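Local coordinates for protein BfpC (PDB 3VHJ) that takes part in type IV pilus biogenesis in Escherichia coli, the chain here being the N-terminal cytoplasmic domain of this membrane protein, at residues L20-S25 / H108-F113; D27-T30 / N36-L39; S48-G51 / E56-A59; V101-M106 / P132-Y137. The protein carries 1 engineered substitution. All blocks are in the same frame, centred on the assembly; numbering follows the deposited sequence.

Interaction 1 of 4, residues L20-S25 / H108-F113; sequences LLWGSS and HFDKSF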
loop_
_atom_site.group_PDB
_atom_site.type_symbol
_atom_site.label_atom_id
_atom_site.label_comp_id
_atom_site.label_asym_id
_atom_site.label_seq_id
_atom_site.Cartn_x
_atom_site.Cartn_y
_atom_site.Cartn_z
ATOM N N LEU A 20 -2.625 -3.284 3.585
ATOM C CA LEU A 20 -3.690 -4.103 3.021
ATOM C C LEU A 20 -3.050 -5.231 2.221
ATOM O O LEU A 20 -1.874 -5.161 1.875
ATOM C CB LEU A 20 -4.564 -3.263 2.090
ATOM C CG LEU A 20 -5.352 -2.127 2.746
ATOM C CD1 LEU A 20 -5.594 -1.035 1.735
ATOM C CD2 LEU A 20 -6.662 -2.664 3.292
ATOM N N LEU A 21 -3.816 -6.279 1.948
ATOM C CA LEU A 21 -3.315 -7.390 1.151
ATOM C C LEU A 21 -3.741 -7.094 -0.278
ATOM O O LEU A 21 -4.927 -7.130 -0.585
ATOM C CB LEU A 21 -3.945 -8.708 1.599
ATOM C CG LEU A 21 -3.571 -9.961 0.796
ATOM C CD1 LEU A 21 -2.072 -10.210 0.891
ATOM C CD2 LEU A 21 -4.339 -11.156 1.341
ATOM N N TRP A 22 -2.774 -6.805 -1.144
ATOM C CA TRP A 22 -3.068 -6.481 -2.528
ATOM C C TRP A 22 -2.854 -7.648 -3.468
ATOM O O TRP A 22 -1.941 -8.450 -3.288
ATOM C CB TRP A 22 -2.204 -5.310 -3.003
ATOM C CG TRP A 22 -2.506 -4.016 -2.315
ATOM C CD1 TRP A 22 -2.019 -3.589 -1.112
ATOM C CD2 TRP A 22 -3.382 -2.991 -2.782
ATOM N NE1 TRP A 22 -2.539 -2.357 -0.801
ATOM C CE2 TRP A 22 -3.379 -1.965 -1.812
ATOM C CE3 TRP A 22 -4.171 -2.837 -3.931
ATOM C CZ2 TRP A 22 -4.139 -0.799 -1.952
ATOM C CZ3 TRP A 22 -4.927 -1.682 -4.071
ATOM C CH2 TRP A 22 -4.904 -0.676 -3.086
ATOM N N GLY A 23 -3.696 -7.716 -4.490
ATOM C CA GLY A 23 -3.578 -8.780 -5.462
ATOM C C GLY A 23 -4.276 -8.432 -6.760
ATOM O O GLY A 23 -5.018 -7.454 -6.854
ATOM N N SER A 24 -4.001 -9.235 -7.777
ATOM C CA SER A 24 -4.614 -9.065 -9.082
ATOM C C SER A 24 -4.790 -10.468 -9.639
ATOM O O SER A 24 -4.082 -11.396 -9.245
ATOM C CB SER A 24 -3.729 -8.214 -10.001
ATOM O OG SER A 24 -2.418 -8.737 -10.105
ATOM N N SER A 25 -5.751 -10.633 -10.532
ATOM C CA SER A 25 -6.001 -11.943 -11.110
ATOM C C SER A 25 -4.940 -12.272 -12.141
ATOM O O SER A 25 -4.269 -11.383 -12.659
ATOM C CB SER A 25 -7.363 -11.972 -11.785
ATOM O OG SER A 25 -7.354 -11.142 -12.924
ATOM N N HIS A 108 2.975 -3.710 -5.202
ATOM C CA HIS A 108 3.805 -4.846 -4.813
ATOM C C HIS A 108 3.970 -4.879 -3.303
ATOM O O HIS A 108 4.010 -5.950 -2.699
ATOM C CB HIS A 108 5.193 -4.770 -5.456
ATOM C CG HIS A 108 5.235 -5.250 -6.872
ATOM N ND1 HIS A 108 6.382 -5.749 -7.453
ATOM C CD2 HIS A 108 4.278 -5.292 -7.832
ATOM C CE1 HIS A 108 6.129 -6.078 -8.708
ATOM N NE2 HIS A 108 4.861 -5.811 -8.963
ATOM N N PHE A 109 4.078 -3.700 -2.699
ATOM C CA PHE A 109 4.245 -3.601 -1.256
ATOM C C PHE A 109 3.386 -2.518 -0.622
ATOM O O PHE A 109 3.268 -1.406 -1.143
ATOM C CB PHE A 109 5.714 -3.323 -0.907
ATOM C CG PHE A 109 6.658 -4.400 -1.351
ATOM C CD1 PHE A 109 6.687 -5.628 -0.697
ATOM C CD2 PHE A 109 7.517 -4.190 -2.431
ATOM C CE1 PHE A 109 7.557 -6.638 -1.110
ATOM C CE2 PHE A 109 8.390 -5.188 -2.852
ATOM C CZ PHE A 109 8.410 -6.418 -2.189
ATOM N N ASP A 110 2.787 -2.865 0.509
ATOM C CA ASP A 110 1.976 -1.945 1.291
ATOM C C ASP A 110 2.074 -2.495 2.706
ATOM O O ASP A 110 1.246 -3.296 3.126
ATOM C CB ASP A 110 0.519 -1.935 0.824
ATOM C CG ASP A 110 -0.367 -1.083 1.715
ATOM O OD1 ASP A 110 0.183 -0.386 2.601
ATOM O OD2 ASP A 110 -1.607 -1.100 1.534
ATOM N N LYS A 111 3.101 -2.069 3.432
ATOM C CA LYS A 111 3.326 -2.552 4.791
ATOM C C LYS A 111 3.488 -1.412 5.777
ATOM O O LYS A 111 4.026 -0.364 5.437
ATOM C CB LYS A 111 4.588 -3.417 4.825
ATOM C CG LYS A 111 4.532 -4.615 3.909
ATOM C CD LYS A 111 3.862 -5.808 4.573
ATOM C CE LYS A 111 4.737 -6.369 5.682
ATOM N NZ LYS A 111 4.186 -7.635 6.246
ATOM N N SER A 112 3.006 -1.624 6.997
ATOM C CA SER A 112 3.126 -0.630 8.050
ATOM C C SER A 112 3.822 -1.314 9.224
ATOM O O SER A 112 3.716 -2.531 9.385
ATOM C CB SER A 112 1.746 -0.124 8.476
ATOM O OG SER A 112 0.973 -1.168 9.033
ATOM N N PHE A 113 4.547 -0.536 10.023
ATOM C CA PHE A 113 5.262 -1.072 11.180
ATOM C C PHE A 113 5.248 -0.038 12.292
ATOM O O PHE A 113 5.290 1.158 12.026
ATOM C CB PHE A 113 6.735 -1.351 10.848
ATOM C CG PHE A 113 6.944 -2.157 9.606
ATOM C CD1 PHE A 113 6.831 -1.569 8.350
ATOM C CD2 PHE A 113 7.254 -3.510 9.691
ATOM C CE1 PHE A 113 7.027 -2.320 7.195
ATOM C CE2 PHE A 113 7.450 -4.266 8.542
ATOM C CZ PHE A 113 7.336 -3.671 7.294
HETATM O O HOH W 1 0.382 -5.906 3.102
#
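L20 and W22 run past D110 and H108 in the opposite chain sense, with CA atoms 6.3 Å apart for L20 and D110 and 7.4 Å apart for W22 and H108, too wide for direct backbone pairing. This is a junction of two sheets: 21-23 is an outermost strand of an antiparallel sheet, 107-113 an outermost strand of a mixed one, and a buried carboxylate spans the gap. H108 and F109 both face G100 on the far side of their strand, forming a classic beta bulge just before D110.

The worked lesson lies in one oxygen. D110 places CG anti to its backbone nitrogen (chi1 174°), which carries OD2 across to two N-H groups. The indole NE1 of W22 donates to D110 OD2 at 2.8 Å, with the oxygen lying in the ring plane at the edge and using its anti lone pair. L20 N reaches the same OD2 at 3.2 Å, but from above the carboxylate plane, so the two donors approach the oxygen from different directions. The other oxygen, OD1, takes N19 N, which leaves the group gripped at both ends. Exchanging D110 for an alanine removes both oxygens, and the indole N-H of W22 would probably be left without its mate, as would L20 N, with one restraint on the ring's rotation lost. Around the junction, W22 packs on A59 and Q57, while K111 lies against F122 of helix 116-127. The backbones are bridged by water 1, which donates to L20 O at 2.7 Å and to D110 O at 2.7 Å.

Interaction 2 of 4, residues D27-T30 / N36-L39; sequences DTET and NKSL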
loop_
_atom_site.group_PDB
_atom_site.type_symbol
_atom_site.label_atom_id
_atom_site.label_comp_id
_atom_site.label_asym_id
_atom_site.label_seq_id
_atom_site.Cartn_x
_atom_site.Cartn_y
_atom_site.Cartn_z
ATOM N N ASP A 27 -3.926 -15.317 -15.462
ATOM C CA ASP A 27 -4.465 -16.287 -16.404
ATOM C C ASP A 27 -5.890 -15.931 -16.808
ATOM O O ASP A 27 -6.176 -14.785 -17.149
ATOM C CB ASP A 27 -4.428 -17.684 -15.774
ATOM C CG ASP A 27 -4.598 -18.796 -16.794
ATOM O OD1 ASP A 27 -3.790 -18.861 -17.748
ATOM O OD2 ASP A 27 -5.537 -19.608 -16.639
ATOM N N THR A 28 -6.782 -16.912 -16.757
ATOM C CA THR A 28 -8.173 -16.702 -17.143
ATOM C C THR A 28 -9.034 -16.292 -15.962
ATOM O O THR A 28 -10.263 -16.237 -16.062
ATOM C CB THR A 28 -8.779 -17.976 -17.739
ATOM O OG1 THR A 28 -8.768 -19.012 -16.748
ATOM C CG2 THR A 28 -7.983 -18.423 -18.963
ATOM N N GLU A 29 -8.393 -16.010 -14.837
ATOM C CA GLU A 29 -9.122 -15.610 -13.646
ATOM C C GLU A 29 -9.506 -14.138 -13.764
ATOM O O GLU A 29 -8.698 -13.309 -14.180
ATOM C CB GLU A 29 -8.248 -15.816 -12.402
ATOM C CG GLU A 29 -9.008 -15.844 -11.082
ATOM C CD GLU A 29 -8.084 -15.860 -9.870
ATOM O OE1 GLU A 29 -8.582 -16.098 -8.751
ATOM O OE2 GLU A 29 -6.867 -15.621 -10.035
ATOM N N THR A 30 -10.745 -13.823 -13.411
ATOM C CA THR A 30 -11.207 -12.446 -13.453
ATOM C C THR A 30 -10.824 -11.793 -12.128
ATOM O O THR A 30 -10.510 -12.480 -11.151
ATOM C CB THR A 30 -12.737 -12.357 -13.600
ATOM O OG1 THR A 30 -13.358 -12.933 -12.446
ATOM C CG2 THR A 30 -13.198 -13.088 -14.852
ATOM N N ASN A 36 -12.662 -12.397 -4.548
ATOM C CA ASN A 36 -13.485 -13.233 -3.695
ATOM C C ASN A 36 -12.729 -14.406 -3.103
ATOM O O ASN A 36 -13.027 -14.836 -1.988
ATOM C CB ASN A 36 -14.712 -13.707 -4.467
ATOM C CG ASN A 36 -15.818 -12.682 -4.455
ATOM O OD1 ASN A 36 -16.440 -12.440 -3.419
ATOM N ND2 ASN A 36 -16.064 -12.061 -5.598
ATOM N N LYS A 37 -11.750 -14.919 -3.843
ATOM C CA LYS A 37 -10.944 -16.033 -3.358
ATOM C C LYS A 37 -10.055 -15.525 -2.233
ATOM O O LYS A 37 -9.807 -16.228 -1.254
ATOM C CB LYS A 37 -10.084 -16.613 -4.486
ATOM C CG LYS A 37 -10.878 -17.450 -5.487
ATOM C CD LYS A 37 -10.058 -17.821 -6.721
ATOM C CE LYS A 37 -8.836 -18.660 -6.375
ATOM N NZ LYS A 37 -8.083 -19.057 -7.597
ATOM N N SER A 38 -9.584 -14.292 -2.375
ATOM C CA SER A 38 -8.729 -13.689 -1.363
ATOM C C SER A 38 -9.538 -13.389 -0.102
ATOM O O SER A 38 -9.084 -13.648 1.014
ATOM C CB SER A 38 -8.102 -12.402 -1.907
ATOM O OG SER A 38 -7.233 -11.819 -0.954
ATOM N N LEU A 39 -10.739 -12.846 -0.282
ATOM C CA LEU A 39 -11.608 -12.531 0.852
ATOM C C LEU A 39 -11.932 -13.805 1.629
ATOM O O LEU A 39 -11.931 -13.814 2.859
ATOM C CB LEU A 39 -12.909 -11.891 0.364
ATOM C CG LEU A 39 -12.820 -10.452 -0.153
ATOM C CD1 LEU A 39 -14.119 -10.076 -0.827
ATOM C CD2 LEU A 39 -12.520 -9.508 1.003
#
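E29 and K37 meet in a salt bridge in which E29 OE1 stands 3.2 Å from K37 NZ, a hydrogen bond that is weak by geometry. The same oxygen lies 3.0 Å from K37 CD, so the carboxylate touches the lysine partway along its methylenes as well as at the ammonium. The two chains approach from opposite directions. K37 bends at its third torsion (chi3 61°), folding NZ back beside OE1, whereas E29 holds CG anti to the backbone nitrogen and continues extended, so the two chains bridge the 10.5 Å between the E29 and K37 CA atoms from both ends.

The next shell fixes where each chain starts. E29 sits just before T30, the N-cap of helix 31-42; T30 OG1 accepts from Q33 N, and the carbonyl of E29 is held in turn by S25 OG. K37 lies further along that helix and reaches back toward its beginning. The helix itself rests on strand 55-60 through S38, which touches F58 and V60, and through L39 on V60.

Both E29 and K37 also touch a neighbouring molecule in the crystal, so their conformations may owe something to packing. As an example of surface pairing, one carboxylate oxygen and a poorly aligned ammonium at the solvent boundary imply a modest electrostatic link.

Interaction 3 of 4, residues S48-G51 / E56-A59; sequences SVIG and EQFA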
loop_
_atom_site.group_PDB
_atom_site.type_symbol
_atom_site.label_atom_id
_atom_site.label_comp_id
_atom_site.label_asym_id
_atom_site.label_seq_id
_atom_site.Cartn_x
_atom_site.Cartn_y
_atom_site.Cartn_z
ATOM N N SER A 48 -11.488 -3.380 -1.800
ATOM C CA SER A 48 -11.527 -2.234 -2.680
ATOM C C SER A 48 -10.918 -2.683 -3.992
ATOM O O SER A 48 -9.903 -3.372 -4.010
ATOM C CB SER A 48 -10.719 -1.073 -2.104
ATOM O OG SER A 48 -10.742 0.020 -2.998
ATOM N N VAL A 49 -11.563 -2.328 -5.092
ATOM C CA VAL A 49 -11.045 -2.681 -6.395
ATOM C C VAL A 49 -10.597 -1.377 -7.022
ATOM O O VAL A 49 -11.333 -0.397 -7.006
ATOM C CB VAL A 49 -12.129 -3.326 -7.289
ATOM C CG1 VAL A 49 -11.563 -3.594 -8.678
ATOM C CG2 VAL A 49 -12.606 -4.627 -6.664
ATOM N N ILE A 50 -9.377 -1.346 -7.535
ATOM C CA ILE A 50 -8.897 -0.132 -8.169
ATOM C C ILE A 50 -8.482 -0.451 -9.592
ATOM O O ILE A 50 -7.920 -1.511 -9.872
ATOM C CB ILE A 50 -7.720 0.496 -7.395
ATOM C CG1 ILE A 50 -6.476 -0.369 -7.521
ATOM C CG2 ILE A 50 -8.094 0.647 -5.931
ATOM C CD1 ILE A 50 -5.234 0.276 -6.933
ATOM N N GLY A 51 -8.788 0.467 -10.497
ATOM C CA GLY A 51 -8.453 0.254 -11.886
ATOM C C GLY A 51 -7.271 1.091 -12.313
ATOM O O GLY A 51 -7.124 2.247 -11.902
ATOM N N GLU A 56 -6.716 -4.180 -13.622
ATOM C CA GLU A 56 -7.224 -3.954 -12.284
ATOM C C GLU A 56 -6.536 -4.766 -11.202
ATOM O O GLU A 56 -5.794 -5.704 -11.480
ATOM C CB GLU A 56 -8.723 -4.231 -12.256
ATOM C CG GLU A 56 -9.508 -3.275 -13.121
ATOM C CD GLU A 56 -10.989 -3.492 -12.998
ATOM O OE1 GLU A 56 -11.539 -4.302 -13.778
ATOM O OE2 GLU A 56 -11.596 -2.861 -12.109
ATOM N N GLN A 57 -6.794 -4.374 -9.961
ATOM C CA GLN A 57 -6.240 -5.049 -8.805
ATOM C C GLN A 57 -7.152 -4.754 -7.621
ATOM O O GLN A 57 -8.054 -3.916 -7.703
ATOM C CB GLN A 57 -4.811 -4.570 -8.530
ATOM C CG GLN A 57 -4.690 -3.127 -8.079
ATOM C CD GLN A 57 -3.248 -2.658 -8.052
ATOM O OE1 GLN A 57 -2.394 -3.280 -7.426
ATOM N NE2 GLN A 57 -2.971 -1.555 -8.739
ATOM N N PHE A 58 -6.921 -5.442 -6.516
ATOM C CA PHE A 58 -7.771 -5.256 -5.356
ATOM C C PHE A 58 -6.995 -5.300 -4.052
ATOM O O PHE A 58 -5.877 -5.807 -3.990
ATOM C CB PHE A 58 -8.835 -6.347 -5.355
ATOM C CG PHE A 58 -8.268 -7.724 -5.535
ATOM C CD1 PHE A 58 -7.704 -8.406 -4.462
ATOM C CD2 PHE A 58 -8.250 -8.318 -6.795
ATOM C CE1 PHE A 58 -7.128 -9.665 -4.642
ATOM C CE2 PHE A 58 -7.678 -9.572 -6.988
ATOM C CZ PHE A 58 -7.116 -10.249 -5.908
ATOM N N ALA A 59 -7.609 -4.754 -3.012
ATOM C CA ALA A 59 -7.012 -4.744 -1.689
ATOM C C ALA A 59 -7.991 -5.416 -0.733
ATOM O O ALA A 59 -9.201 -5.224 -0.838
ATOM C CB ALA A 59 -6.744 -3.309 -1.244
HETATM O O HOH W 2 -5.232 -1.540 -10.860
#
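Backbone hydrogen bonds form the first layer of the contact between S48-G51 and E56-A59, the two arms of a beta hairpin whose short axes approach to 4.7 Å at 153°. S48 and A59 make one antiparallel hydrogen-bonded pair, with A59 N to S48 O at 2.9 Å, and I50 and Q57 make the other, with I50 N to Q57 O at 2.9 Å. Between them V49 and F58 form a non-hydrogen-bonded pair, where F58 CA lies 3.1 Å from S48 O in a CA-H...O contact.

Side-chain packing differs on the two faces. I50 CG1 and Q57 CG each stand between the backbone nitrogen and the carbonyl carbon (chi1 70° and 67°), and the two chains cross obliquely, bringing I50 CG1 to 3.3 Å from Q57 CG and I50 CD1 to 3.4 Å from Q57 NE2. On the other face V49 CG1 meets the carboxylate of E56 at OE2, 3.5 Å away, while V49 CG2 touches F58 CB.

Polar links close the account. Water 2 donates to I50 O and accepts from Q57 NE2 at 3.1 Å. The amide of Q57 has stronger ties outside the hairpin, OE1 to V107 N and NE2 to G105 O. With a leucine in place of Q57, both of these backbone groups would probably lose their side-chain partner.

The face bearing V49 and F58 lies on L35 of helix 31-42, and that bearing I50, Q57 and A59 packs on W22 of strand 21-23, which joins the hairpin edge where G23 bonds F58.

Interaction 4 of 4, residues V101-M106 / P132-Y137; sequences VDKDGM and PWDRTY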
loop_
_atom_site.group_PDB
_atom_site.type_symbol
_atom_site.label_atom_id
_atom_site.label_comp_id
_atom_site.label_asym_id
_atom_site.label_seq_id
_atom_site.Cartn_x
_atom_site.Cartn_y
_atom_site.Cartn_z
ATOM N N VAL A 101 5.257 0.217 -5.955
ATOM C CA VAL A 101 4.336 0.073 -7.082
ATOM C C VAL A 101 5.184 -0.184 -8.329
ATOM O O VAL A 101 6.165 0.527 -8.578
ATOM C CB VAL A 101 3.492 1.357 -7.257
ATOM C CG1 VAL A 101 2.608 1.249 -8.485
ATOM C CG2 VAL A 101 2.641 1.583 -6.016
ATOM N N ASP A 102 4.815 -1.201 -9.104
ATOM C CA ASP A 102 5.597 -1.554 -10.281
ATOM C C ASP A 102 5.304 -0.726 -11.516
ATOM O O ASP A 102 4.440 0.148 -11.503
ATOM C CB ASP A 102 5.464 -3.056 -10.586
ATOM C CG ASP A 102 4.105 -3.437 -11.146
ATOM O OD1 ASP A 102 3.790 -4.647 -11.141
ATOM O OD2 ASP A 102 3.358 -2.551 -11.605
ATOM N N LYS A 103 6.044 -1.009 -12.582
ATOM C CA LYS A 103 5.913 -0.289 -13.841
ATOM C C LYS A 103 4.506 -0.335 -14.430
ATOM O O LYS A 103 4.142 0.516 -15.240
ATOM C CB LYS A 103 6.922 -0.850 -14.850
ATOM C CG LYS A 103 7.133 0.017 -16.083
ATOM C CD LYS A 103 7.693 1.382 -15.715
ATOM C CE LYS A 103 7.993 2.203 -16.955
ATOM N NZ LYS A 103 8.585 3.525 -16.607
ATOM N N ASP A 104 3.714 -1.324 -14.025
ATOM C CA ASP A 104 2.347 -1.458 -14.529
ATOM C C ASP A 104 1.325 -0.857 -13.571
ATOM O O ASP A 104 0.118 -0.951 -13.797
ATOM C CB ASP A 104 2.000 -2.930 -14.773
ATOM C CG ASP A 104 2.810 -3.545 -15.896
ATOM O OD1 ASP A 104 2.897 -2.920 -16.972
ATOM O OD2 ASP A 104 3.350 -4.659 -15.705
ATOM N N GLY A 105 1.812 -0.247 -12.496
ATOM C CA GLY A 105 0.913 0.361 -11.533
ATOM C C GLY A 105 0.368 -0.617 -10.507
ATOM O O GLY A 105 -0.508 -0.266 -9.724
HETATM N N MSE A 106 0.878 -1.844 -10.507
HETATM C CA MSE A 106 0.417 -2.841 -9.549
HETATM C C MSE A 106 1.124 -2.668 -8.214
HETATM O O MSE A 106 2.341 -2.485 -8.161
HETATM C CB MSE A 106 0.668 -4.259 -10.075
HETATM C CG MSE A 106 -0.074 -4.604 -11.370
HETATM SE SE MSE A 106 -1.986 -4.623 -11.227
HETATM C CE MSE A 106 -2.410 -2.989 -12.160
ATOM N N PRO A 132 13.233 -3.235 -10.245
ATOM C CA PRO A 132 13.921 -2.082 -10.842
ATOM C C PRO A 132 13.094 -0.801 -10.737
ATOM O O PRO A 132 12.612 -0.293 -11.754
ATOM C CB PRO A 132 14.104 -2.499 -12.305
ATOM C CG PRO A 132 13.933 -3.985 -12.295
ATOM C CD PRO A 132 12.853 -4.201 -11.285
ATOM N N TRP A 133 12.934 -0.275 -9.526
ATOM C CA TRP A 133 12.128 0.934 -9.332
ATOM C C TRP A 133 12.696 2.152 -10.048
ATOM O O TRP A 133 13.905 2.373 -10.049
ATOM C CB TRP A 133 11.994 1.286 -7.841
ATOM C CG TRP A 133 11.807 0.114 -6.907
ATOM C CD1 TRP A 133 12.755 -0.434 -6.091
ATOM C CD2 TRP A 133 10.610 -0.646 -6.700
ATOM N NE1 TRP A 133 12.225 -1.489 -5.388
ATOM C CE2 TRP A 133 10.909 -1.642 -5.742
ATOM C CE3 TRP A 133 9.311 -0.586 -7.230
ATOM C CZ2 TRP A 133 9.959 -2.571 -5.303
ATOM C CZ3 TRP A 133 8.365 -1.511 -6.794
ATOM C CH2 TRP A 133 8.693 -2.490 -5.841
ATOM N N ASP A 134 11.823 2.952 -10.649
ATOM C CA ASP A 134 12.275 4.159 -11.322
ATOM C C ASP A 134 12.719 5.148 -10.245
ATOM O O ASP A 134 13.708 5.863 -10.411
ATOM C CB ASP A 134 11.155 4.767 -12.175
ATOM C CG ASP A 134 10.893 3.979 -13.445
ATOM O OD1 ASP A 134 11.873 3.546 -14.084
ATOM O OD2 ASP A 134 9.713 3.802 -13.820
ATOM N N ARG A 135 11.985 5.170 -9.132
ATOM C CA ARG A 135 12.300 6.054 -8.013
ATOM C C ARG A 135 12.256 5.299 -6.687
ATOM O O ARG A 135 11.415 4.423 -6.490
ATOM C CB ARG A 135 11.309 7.224 -7.942
ATOM C CG ARG A 135 11.377 8.215 -9.097
ATOM C CD ARG A 135 12.786 8.789 -9.286
ATOM N NE ARG A 135 13.314 9.485 -8.110
ATOM C CZ ARG A 135 12.888 10.669 -7.676
ATOM N NH1 ARG A 135 11.917 11.308 -8.317
ATOM N NH2 ARG A 135 13.443 11.223 -6.604
ATOM N N THR A 136 13.173 5.647 -5.788
ATOM C CA THR A 136 13.244 5.043 -4.464
ATOM C C THR A 136 13.393 6.167 -3.440
ATOM O O THR A 136 14.216 7.068 -3.612
ATOM C CB THR A 136 14.451 4.088 -4.326
ATOM O OG1 THR A 136 14.307 2.985 -5.231
ATOM C CG2 THR A 136 14.535 3.555 -2.907
ATOM N N TYR A 137 12.596 6.099 -2.378
ATOM C CA TYR A 137 12.610 7.108 -1.325
ATOM C C TYR A 137 12.865 6.508 0.052
ATOM O O TYR A 137 12.435 5.390 0.348
ATOM C CB TYR A 137 11.267 7.837 -1.281
ATOM C CG TYR A 137 10.819 8.379 -2.605
ATOM C CD1 TYR A 137 11.381 9.544 -3.126
ATOM C CD2 TYR A 137 9.840 7.722 -3.354
ATOM C CE1 TYR A 137 10.979 10.043 -4.359
ATOM C CE2 TYR A 137 9.431 8.213 -4.590
ATOM C CZ TYR A 137 10.007 9.374 -5.084
ATOM O OH TYR A 137 9.620 9.870 -6.304
#
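W133 comes first, bringing the edge of its six-membered ring up to the backbone of V101. CZ3 lies 3.5 Å from V101 O, which sits near the ring plane, so the indole meets the carbonyl with its rim. CG stands anti to the carbonyl carbon (chi1 -39°), and this brings the ring's rim to the end of strand 96-101, where V101 leads into the turn. The polar corner of the indole is committed elsewhere, NE1 donating to V127 O, and the ring also meets that of Y131.

D134 follows and turns its carboxylate toward the lysine of the turn. K103 NZ donates to D134 OD2 at 3.0 Å in a salt bridge, approaching on the syn side and 23° out of the carboxylate plane. The two side chains cross at about a right angle, and a bend at the second torsion of K103 (chi2 62°) brings the ammonium round to the acid. K103 NZ has a second partner in G82 O.

The opposing segment is the connection between strands 96-101 and 107-113, a type I turn from D102 to G105 continued as a G1 bulge: G105 N donates to D102 O, and D102 N to M106 O, with G105 at the positive phi this requires. D102 OD2 accepts D104 N at 2.7 Å, an Asx turn, and takes M106 N as well at 2.8 Å, the two from opposite faces of its carboxylate.

R135 then opens strand 135-137, parallel to 85-90, with R135 NH2 in a salt bridge with E146 OE1.

From the N terminus, strand 21-23 enters interaction 1, whose partner strand 107-113 lies far along the chain, so this contact closes a long loop. Within that loop fall interaction 2, a short closure at the start of helix 31-42, and then interaction 3, the hairpin of 46-52 and 55-60, which are in series with each other. Interaction 4 opens before 107-113 and closes at 132-137, so it crosses interaction 1. Interaction 1 thus ties two sheets together, and interaction 3 reinforces that union where Q57 meets the turn of interaction 4. Interaction 2 lies on the helix covering the hairpin, about 24 Å between centres from interaction 4.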